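Local coordinates for protein agarase (Pseudoalteromonas fuliginea, PDB 6XJ9) that probably hydrolyses glycosidic bonds of agarose as a family GH50 glycoside hydrolase, at residues Ala484-Ser498 against Val601-His613. Sequence-based numbering, arbitrary orientation.
Sequences ANETVSVVAKEVKNS and VVNAAMDKYLPNH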
ATOM      1  N   ALA A 484      34.363 -10.258 -30.615  1.00 23.79           N
ATOM      2  CA  ALA A 484      34.007 -10.841 -29.325  1.00 23.08           C
ATOM      3  C   ALA A 484      35.137 -10.588 -28.332  1.00 22.47           C
ATOM      4  O   ALA A 484      34.908 -10.063 -27.243  1.00 21.29           O
ATOM      5  CB  ALA A 484      33.744 -12.323 -29.474  1.00 21.23           C
ATOM      6  N   ASN A 485      36.356 -10.975 -28.730  1.00 23.35           N
ATOM      7  CA  ASN A 485      37.558 -10.810 -27.917  1.00 24.60           C
ATOM      8  C   ASN A 485      37.700  -9.357 -27.482  1.00 24.38           C
ATOM      9  O   ASN A 485      37.864  -9.074 -26.303  1.00 25.45           O
ATOM     10  CB  ASN A 485      38.815 -11.258 -28.666  1.00 25.78           C
ATOM     11  CG  ASN A 485      38.980 -12.760 -28.667  1.00 29.01           C
ATOM     12  OD1 ASN A 485      38.505 -13.431 -27.754  1.00 28.24           O
ATOM     13  ND2 ASN A 485      39.661 -13.290 -29.674  1.00 28.60           N
ATOM     14  N   GLU A 486      37.602  -8.440 -28.449  1.00 27.42           N
ATOM     15  CA  GLU A 486      37.792  -7.017 -28.218  1.00 25.73           C
ATOM     16  C   GLU A 486      36.713  -6.455 -27.289  1.00 24.38           C
ATOM     17  O   GLU A 486      37.008  -5.623 -26.431  1.00 24.14           O
ATOM     18  CB  GLU A 486      37.832  -6.284 -29.558  1.00 28.99           C
ATOM     19  CG  GLU A 486      39.231  -6.240 -30.163  1.00 33.60           C
ATOM     20  CD  GLU A 486      39.363  -5.832 -31.625  1.00 34.42           C
ATOM     21  OE1 GLU A 486      40.424  -6.152 -32.222  1.00 35.01           O
ATOM     22  OE2 GLU A 486      38.419  -5.210 -32.171  1.00 33.70           O
ATOM     23  N   THR A 487      35.456  -6.895 -27.469  1.00 22.66           N
ATOM     24  CA  THR A 487      34.380  -6.504 -26.569  1.00 20.82           C
ATOM     25  C   THR A 487      34.711  -6.948 -25.142  1.00 20.32           C
ATOM     26  O   THR A 487      34.591  -6.177 -24.189  1.00 19.48           O
ATOM     27  CB  THR A 487      33.040  -7.095 -27.030  1.00 21.08           C
ATOM     28  OG1 THR A 487      32.831  -6.636 -28.363  1.00 20.66           O
ATOM     29  CG2 THR A 487      31.867  -6.704 -26.155  1.00 20.66           C
ATOM     30  N   VAL A 488      35.119  -8.208 -24.980  1.00 20.31           N
ATOM     31  CA  VAL A 488      35.270  -8.720 -23.623  1.00 20.15           C
ATOM     32  C   VAL A 488      36.471  -8.046 -22.961  1.00 20.69           C
ATOM     33  O   VAL A 488      36.454  -7.772 -21.757  1.00 20.71           O
ATOM     34  CB  VAL A 488      35.329 -10.259 -23.578  1.00 20.27           C
ATOM     35  CG1 VAL A 488      35.690 -10.762 -22.178  1.00 20.55           C
ATOM     36  CG2 VAL A 488      33.999 -10.859 -24.016  1.00 20.87           C
ATOM     37  N   SER A 489      37.498  -7.765 -23.770  1.00 21.23           N
ATOM     38  CA  SER A 489      38.671  -7.024 -23.328  1.00 22.69           C
ATOM     39  C   SER A 489      38.290  -5.664 -22.738  1.00 22.41           C
ATOM     40  O   SER A 489      38.823  -5.261 -21.709  1.00 24.52           O
ATOM     41  CB  SER A 489      39.666  -6.865 -24.451  1.00 23.37           C
ATOM     42  OG  SER A 489      40.864  -6.309 -23.933  1.00 25.30           O
ATOM     43  N   VAL A 490      37.360  -4.957 -23.385  1.00 22.19           N
ATOM     44  CA  VAL A 490      36.927  -3.664 -22.881  1.00 21.83           C
ATOM     45  C   VAL A 490      36.282  -3.844 -21.509  1.00 20.18           C
ATOM     46  O   VAL A 490      36.553  -3.077 -20.592  1.00 22.17           O
ATOM     47  CB  VAL A 490      35.971  -2.942 -23.852  1.00 21.48           C
ATOM     48  CG1 VAL A 490      35.263  -1.784 -23.167  1.00 21.96           C
ATOM     49  CG2 VAL A 490      36.697  -2.437 -25.088  1.00 24.80           C
ATOM     50  N   VAL A 491      35.399  -4.839 -21.386  1.00 18.24           N
ATOM     51  CA  VAL A 491      34.772  -5.124 -20.104  1.00 17.06           C
ATOM     52  C   VAL A 491      35.857  -5.371 -19.056  1.00 16.38           C
ATOM     53  O   VAL A 491      35.774  -4.837 -17.953  1.00 15.12           O
ATOM     54  CB  VAL A 491      33.783  -6.306 -20.194  1.00 16.17           C
ATOM     55  CG1 VAL A 491      33.158  -6.624 -18.845  1.00 14.63           C
ATOM     56  CG2 VAL A 491      32.700  -6.031 -21.220  1.00 15.17           C
ATOM     57  N   ALA A 492      36.867  -6.180 -19.409  1.00 16.07           N
ATOM     58  CA  ALA A 492      37.928  -6.536 -18.470  1.00 17.82           C
ATOM     59  C   ALA A 492      38.613  -5.287 -17.914  1.00 19.01           C
ATOM     60  O   ALA A 492      38.956  -5.244 -16.744  1.00 21.36           O
ATOM     61  CB  ALA A 492      38.941  -7.443 -19.138  1.00 16.44           C
ATOM     62  N   LYS A 493      38.799  -4.269 -18.759  1.00 20.51           N
ATOM     63  CA  LYS A 493      39.461  -3.047 -18.330  1.00 23.56           C
ATOM     64  C   LYS A 493      38.550  -2.186 -17.456  1.00 22.73           C
ATOM     65  O   LYS A 493      39.037  -1.340 -16.712  1.00 22.26           O
ATOM     66  CB  LYS A 493      39.978  -2.274 -19.545  1.00 25.74           C
ATOM     67  CG  LYS A 493      41.267  -2.831 -20.124  1.00 29.15           C
ATOM     68  CD  LYS A 493      41.444  -2.503 -21.582  1.00 31.49           C
ATOM     69  CE  LYS A 493      42.556  -3.311 -22.212  1.00 31.90           C
ATOM     70  NZ  LYS A 493      43.857  -3.026 -21.566  1.00 38.42           N
ATOM     71  N   GLU A 494      37.230  -2.399 -17.532  1.00 21.49           N
ATOM     72  CA  GLU A 494      36.317  -1.646 -16.686  1.00 21.97           C
ATOM     73  C   GLU A 494      36.238  -2.292 -15.312  1.00 21.02           C
ATOM     74  O   GLU A 494      36.091  -1.584 -14.324  1.00 21.94           O
ATOM     75  CB  GLU A 494      34.887  -1.651 -17.228  1.00 24.04           C
ATOM     76  CG  GLU A 494      34.752  -1.052 -18.609  1.00 25.64           C
ATOM     77  CD  GLU A 494      33.326  -1.126 -19.108  1.00 28.94           C
ATOM     78  OE1 GLU A 494      32.755  -2.241 -19.129  1.00 31.84           O
ATOM     79  OE2 GLU A 494      32.790  -0.080 -19.445  1.00 32.23           O
ATOM     80  N   VAL A 495      36.318  -3.632 -15.277  1.00 22.06           N
ATOM     81  CA  VAL A 495      36.050  -4.413 -14.078  1.00 21.58           C
ATOM     82  C   VAL A 495      37.339  -4.517 -13.256  1.00 23.36           C
ATOM     83  O   VAL A 495      37.285  -4.582 -12.029  1.00 24.92           O
ATOM     84  CB  VAL A 495      35.456  -5.800 -14.409  1.00 21.49           C
ATOM     85  CG1 VAL A 495      35.563  -6.766 -13.236  1.00 20.30           C
ATOM     86  CG2 VAL A 495      34.001  -5.712 -14.880  1.00 20.79           C
ATOM     87  N   LYS A 496      38.481  -4.553 -13.958  1.00 23.54           N
ATOM     88  CA  LYS A 496      39.809  -4.518 -13.360  1.00 24.93           C
ATOM     89  C   LYS A 496      39.946  -5.640 -12.333  1.00 23.65           C
ATOM     90  O   LYS A 496      40.584  -5.442 -11.305  1.00 26.44           O
ATOM     91  CB  LYS A 496      40.073  -3.158 -12.698  1.00 25.28           C
ATOM     92  CG  LYS A 496      39.965  -1.967 -13.627  1.00 26.85           C
ATOM     93  CD  LYS A 496      40.431  -0.655 -13.039  1.00 31.60           C
ATOM     94  CE  LYS A 496      40.278   0.475 -14.037  1.00 32.64           C
ATOM     95  NZ  LYS A 496      41.475   1.348 -14.060  1.00 37.90           N
ATOM     96  N   ASN A 497      39.300  -6.783 -12.618  1.00 22.52           N
ATOM     97  CA  ASN A 497      39.375  -8.042 -11.878  1.00 23.61           C
ATOM     98  C   ASN A 497      38.740  -7.937 -10.489  1.00 23.20           C
ATOM     99  O   ASN A 497      38.989  -8.783  -9.623  1.00 23.98           O
ATOM    100  CB  ASN A 497      40.797  -8.616 -11.833  1.00 25.69           C
ATOM    101  CG  ASN A 497      40.830 -10.122 -11.683  1.00 26.65           C
ATOM    102  OD1 ASN A 497      41.339 -10.646 -10.694  1.00 27.25           O
ATOM    103  ND2 ASN A 497      40.286 -10.826 -12.659  1.00 28.65           N
ATOM    104  N   SER A 498      37.896  -6.921 -10.287  1.00 21.48           N
ATOM    105  CA  SER A 498      37.266  -6.693  -8.996  1.00 22.73           C
ATOM    106  C   SER A 498      36.442  -7.900  -8.556  1.00 22.95           C
ATOM    107  O   SER A 498      35.640  -8.406  -9.337  1.00 22.77           O
ATOM    108  CB  SER A 498      36.405  -5.458  -9.017  1.00 23.35           C
ATOM    109  OG  SER A 498      35.784  -5.289  -7.755  1.00 21.37           O
ATOM    110  N   VAL A 601      32.570 -18.965 -28.729  1.00 16.66           N
ATOM    111  CA  VAL A 601      33.379 -17.788 -28.981  1.00 17.25           C
ATOM    112  C   VAL A 601      33.309 -16.871 -27.761  1.00 17.88           C
ATOM    113  O   VAL A 601      34.339 -16.405 -27.265  1.00 20.09           O
ATOM    114  CB  VAL A 601      32.973 -17.079 -30.294  1.00 16.90           C
ATOM    115  CG1 VAL A 601      33.538 -15.680 -30.380  1.00 17.22           C
ATOM    116  CG2 VAL A 601      33.406 -17.888 -31.513  1.00 17.89           C
ATOM    117  N   VAL A 602      32.101 -16.636 -27.241  1.00 16.23           N
ATOM    118  CA  VAL A 602      32.005 -15.674 -26.155  1.00 15.88           C
ATOM    119  C   VAL A 602      32.688 -16.256 -24.919  1.00 16.30           C
ATOM    120  O   VAL A 602      33.466 -15.584 -24.241  1.00 17.59           O
ATOM    121  CB  VAL A 602      30.561 -15.209 -25.897  1.00 15.17           C
ATOM    122  CG1 VAL A 602      30.503 -14.273 -24.696  1.00 14.98           C
ATOM    123  CG2 VAL A 602      29.969 -14.530 -27.133  1.00 15.35           C
ATOM    124  N   ASN A 603      32.441 -17.542 -24.680  1.00 17.08           N
ATOM    125  CA  ASN A 603      33.047 -18.239 -23.558  1.00 18.24           C
ATOM    126  C   ASN A 603      34.578 -18.185 -23.624  1.00 17.82           C
ATOM    127  O   ASN A 603      35.236 -18.017 -22.593  1.00 17.56           O
ATOM    128  CB  ASN A 603      32.543 -19.682 -23.478  1.00 18.55           C
ATOM    129  CG  ASN A 603      33.169 -20.415 -22.317  1.00 20.87           C
ATOM    130  OD1 ASN A 603      32.915 -20.063 -21.172  1.00 22.54           O
ATOM    131  ND2 ASN A 603      34.036 -21.369 -22.610  1.00 20.71           N
ATOM    132  N   ALA A 604      35.154 -18.372 -24.823  1.00 18.15           N
ATOM    133  CA  ALA A 604      36.608 -18.325 -24.937  1.00 18.64           C
ATOM    134  C   ALA A 604      37.121 -16.904 -24.703  1.00 19.08           C
ATOM    135  O   ALA A 604      38.212 -16.728 -24.168  1.00 20.49           O
ATOM    136  CB  ALA A 604      37.085 -18.857 -26.268  1.00 19.23           C
ATOM    137  N   ALA A 605      36.355 -15.890 -25.123  1.00 18.51           N
ATOM    138  CA  ALA A 605      36.748 -14.516 -24.836  1.00 18.31           C
ATOM    139  C   ALA A 605      36.763 -14.263 -23.325  1.00 17.73           C
ATOM    140  O   ALA A 605      37.722 -13.710 -22.766  1.00 17.62           O
ATOM    141  CB  ALA A 605      35.858 -13.546 -25.586  1.00 18.38           C
ATOM    142  N   MET A 606      35.677 -14.674 -22.663  1.00 17.51           N
ATOM    143  CA  MET A 606      35.563 -14.560 -21.222  1.00 17.91           C
ATOM    144  C   MET A 606      36.705 -15.319 -20.530  1.00 18.04           C
ATOM    145  O   MET A 606      37.253 -14.846 -19.546  1.00 16.73           O
ATOM    146  CB  MET A 606      34.198 -15.075 -20.754  1.00 18.65           C
ATOM    147  CG  MET A 606      33.085 -14.064 -20.992  1.00 17.21           C
ATOM    148  SD  MET A 606      33.224 -12.651 -19.875  1.00 19.83           S
ATOM    149  CE  MET A 606      33.097 -13.457 -18.274  1.00 17.82           C
ATOM    150  N   ASP A 607      37.077 -16.486 -21.069  1.00 19.65           N
ATOM    151  CA  ASP A 607      38.147 -17.305 -20.518  1.00 19.83           C
ATOM    152  C   ASP A 607      39.495 -16.589 -20.632  1.00 19.76           C
ATOM    153  O   ASP A 607      40.407 -16.830 -19.835  1.00 18.18           O
ATOM    154  CB  ASP A 607      38.192 -18.675 -21.194  1.00 21.48           C
ATOM    155  CG  ASP A 607      37.197 -19.690 -20.652  1.00 22.71           C
ATOM    156  OD1 ASP A 607      36.511 -19.384 -19.661  1.00 25.18           O
ATOM    157  OD2 ASP A 607      37.105 -20.778 -21.244  1.00 24.14           O
ATOM    158  N   LYS A 608      39.652 -15.740 -21.655  1.00 20.63           N
ATOM    159  CA  LYS A 608      40.928 -15.059 -21.820  1.00 21.19           C
ATOM    160  C   LYS A 608      41.030 -13.864 -20.862  1.00 21.08           C
ATOM    161  O   LYS A 608      42.019 -13.724 -20.137  1.00 20.27           O
ATOM    162  CB  LYS A 608      41.187 -14.702 -23.286  1.00 22.34           C
ATOM    163  CG  LYS A 608      42.504 -13.973 -23.549  1.00 24.88           C
ATOM    164  CD  LYS A 608      42.941 -13.974 -25.009  1.00 27.51           C
ATOM    165  CE  LYS A 608      44.391 -13.551 -25.181  1.00 29.25           C
ATOM    166  NZ  LYS A 608      44.595 -12.151 -24.739  1.00 34.88           N
ATOM    167  N   TYR A 609      39.971 -13.049 -20.811  1.00 18.99           N
ATOM    168  CA  TYR A 609      40.073 -11.694 -20.287  1.00 20.57           C
ATOM    169  C   TYR A 609      39.489 -11.603 -18.884  1.00 19.02           C
ATOM    170  O   TYR A 609      39.998 -10.849 -18.051  1.00 18.93           O
ATOM    171  CB  TYR A 609      39.453 -10.677 -21.255  1.00 20.75           C
ATOM    172  CG  TYR A 609      40.208 -10.567 -22.556  1.00 22.69           C
ATOM    173  CD1 TYR A 609      41.432  -9.913 -22.623  1.00 24.38           C
ATOM    174  CD2 TYR A 609      39.721 -11.149 -23.712  1.00 23.91           C
ATOM    175  CE1 TYR A 609      42.138  -9.825 -23.813  1.00 24.63           C
ATOM    176  CE2 TYR A 609      40.420 -11.088 -24.905  1.00 25.11           C
ATOM    177  CZ  TYR A 609      41.626 -10.413 -24.959  1.00 25.01           C
ATOM    178  OH  TYR A 609      42.296 -10.350 -26.147  1.00 23.66           O
ATOM    179  N   LEU A 610      38.437 -12.391 -18.628  1.00 17.71           N
ATOM    180  CA  LEU A 610      37.771 -12.352 -17.334  1.00 19.05           C
ATOM    181  C   LEU A 610      37.650 -13.768 -16.773  1.00 20.33           C
ATOM    182  O   LEU A 610      36.563 -14.201 -16.382  1.00 19.83           O
ATOM    183  CB  LEU A 610      36.418 -11.650 -17.504  1.00 18.50           C
ATOM    184  CG  LEU A 610      36.514 -10.127 -17.485  1.00 18.74           C
ATOM    185  CD1 LEU A 610      35.576  -9.500 -18.507  1.00 19.35           C
ATOM    186  CD2 LEU A 610      36.232  -9.589 -16.094  1.00 19.08           C
ATOM    187  N   PRO A 611      38.774 -14.531 -16.745  1.00 20.57           N
ATOM    188  CA  PRO A 611      38.757 -15.953 -16.397  1.00 19.84           C
ATOM    189  C   PRO A 611      38.230 -16.249 -15.003  1.00 19.38           C
ATOM    190  O   PRO A 611      37.717 -17.339 -14.783  1.00 18.94           O
ATOM    191  CB  PRO A 611      40.239 -16.365 -16.463  1.00 20.71           C
ATOM    192  CG  PRO A 611      40.988 -15.059 -16.284  1.00 20.25           C
ATOM    193  CD  PRO A 611      40.137 -14.064 -17.051  1.00 19.31           C
ATOM    194  N   ASN A 612      38.325 -15.269 -14.088  1.00 18.62           N
ATOM    195  CA  ASN A 612      37.981 -15.513 -12.697  1.00 19.67           C
ATOM    196  C   ASN A 612      36.493 -15.252 -12.461  1.00 20.34           C
ATOM    197  O   ASN A 612      35.999 -15.499 -11.367  1.00 19.15           O
ATOM    198  CB  ASN A 612      38.837 -14.707 -11.708  1.00 20.27           C
ATOM    199  CG  ASN A 612      40.332 -14.915 -11.874  1.00 20.70           C
ATOM    200  OD1 ASN A 612      41.112 -13.960 -11.820  1.00 21.31           O
ATOM    201  ND2 ASN A 612      40.734 -16.150 -12.108  1.00 18.74           N
ATOM    202  N   HIS A 613      35.794 -14.751 -13.485  1.00 20.89           N
ATOM    203  CA  HIS A 613      34.459 -14.189 -13.313  1.00 20.16           C
ATOM    204  C   HIS A 613      33.431 -14.998 -14.097  1.00 19.91           C
ATOM    205  O   HIS A 613      33.733 -15.495 -15.174  1.00 19.56           O
ATOM    206  CB  HIS A 613      34.432 -12.751 -13.827  1.00 19.32           C
ATOM    207  CG  HIS A 613      35.121 -11.811 -12.910  1.00 18.87           C
ATOM    208  ND1 HIS A 613      36.481 -11.581 -12.994  1.00 18.03           N
ATOM    209  CD2 HIS A 613      34.657 -11.062 -11.889  1.00 18.35           C
ATOM    210  CE1 HIS A 613      36.830 -10.717 -12.069  1.00 18.56           C
ATOM    211  NE2 HIS A 613      35.730 -10.384 -11.372  1.00 18.61           N
TER
HETATM  212  O   HOH W   1      36.771 -15.972 -28.805  1.00 23.54           O
HETATM  213  O   HOH W   2      40.083  -9.401 -15.741  1.00 35.69           O
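The ring of Y609 lies flat on helix 484-495, a knob in the hole formed by N485, V488, S489 and A492. S489 CB sits over one face, 3.9 Å from the ring centroid. K608 CG covers the opposite face, so the ring is sandwiched. Y609 CE2 comes within 3.5 Å of N485 O. V488 splits its branches: CG1, anti to the backbone N (chi1 172°), reaches M606 SD and Y609 CB, while CG2 meets A605 CB at 3.6 Å. The axes of the two helical segments come within 8.7 Å at a crossing angle of -40°, consistent with the small A605 and A492 at the interface. Both helices precede strands, 501-506 and 614-615, and probably belong to the helical layer of the (beta/alpha)8-type catalytic domain of family GH50. L610, the first residue past helix 601-609, touches V488, V491 CG1 and A492 N with CD1, and V495 CG1 with CD2. Beyond it, H613 NE2 donates a nearly straight bond (173°) to S498 O at 2.8 Å. The acceptor lies in the imidazole plane, but NE2 stands above the carbonyl plane. N497 OD1 is hydrogen-bonded to Y280 OH, while N497 ND2 gives N612 OD1 a weak hydrogen bond of 3.3 Å. A water joins N485 OD1 to V601 O.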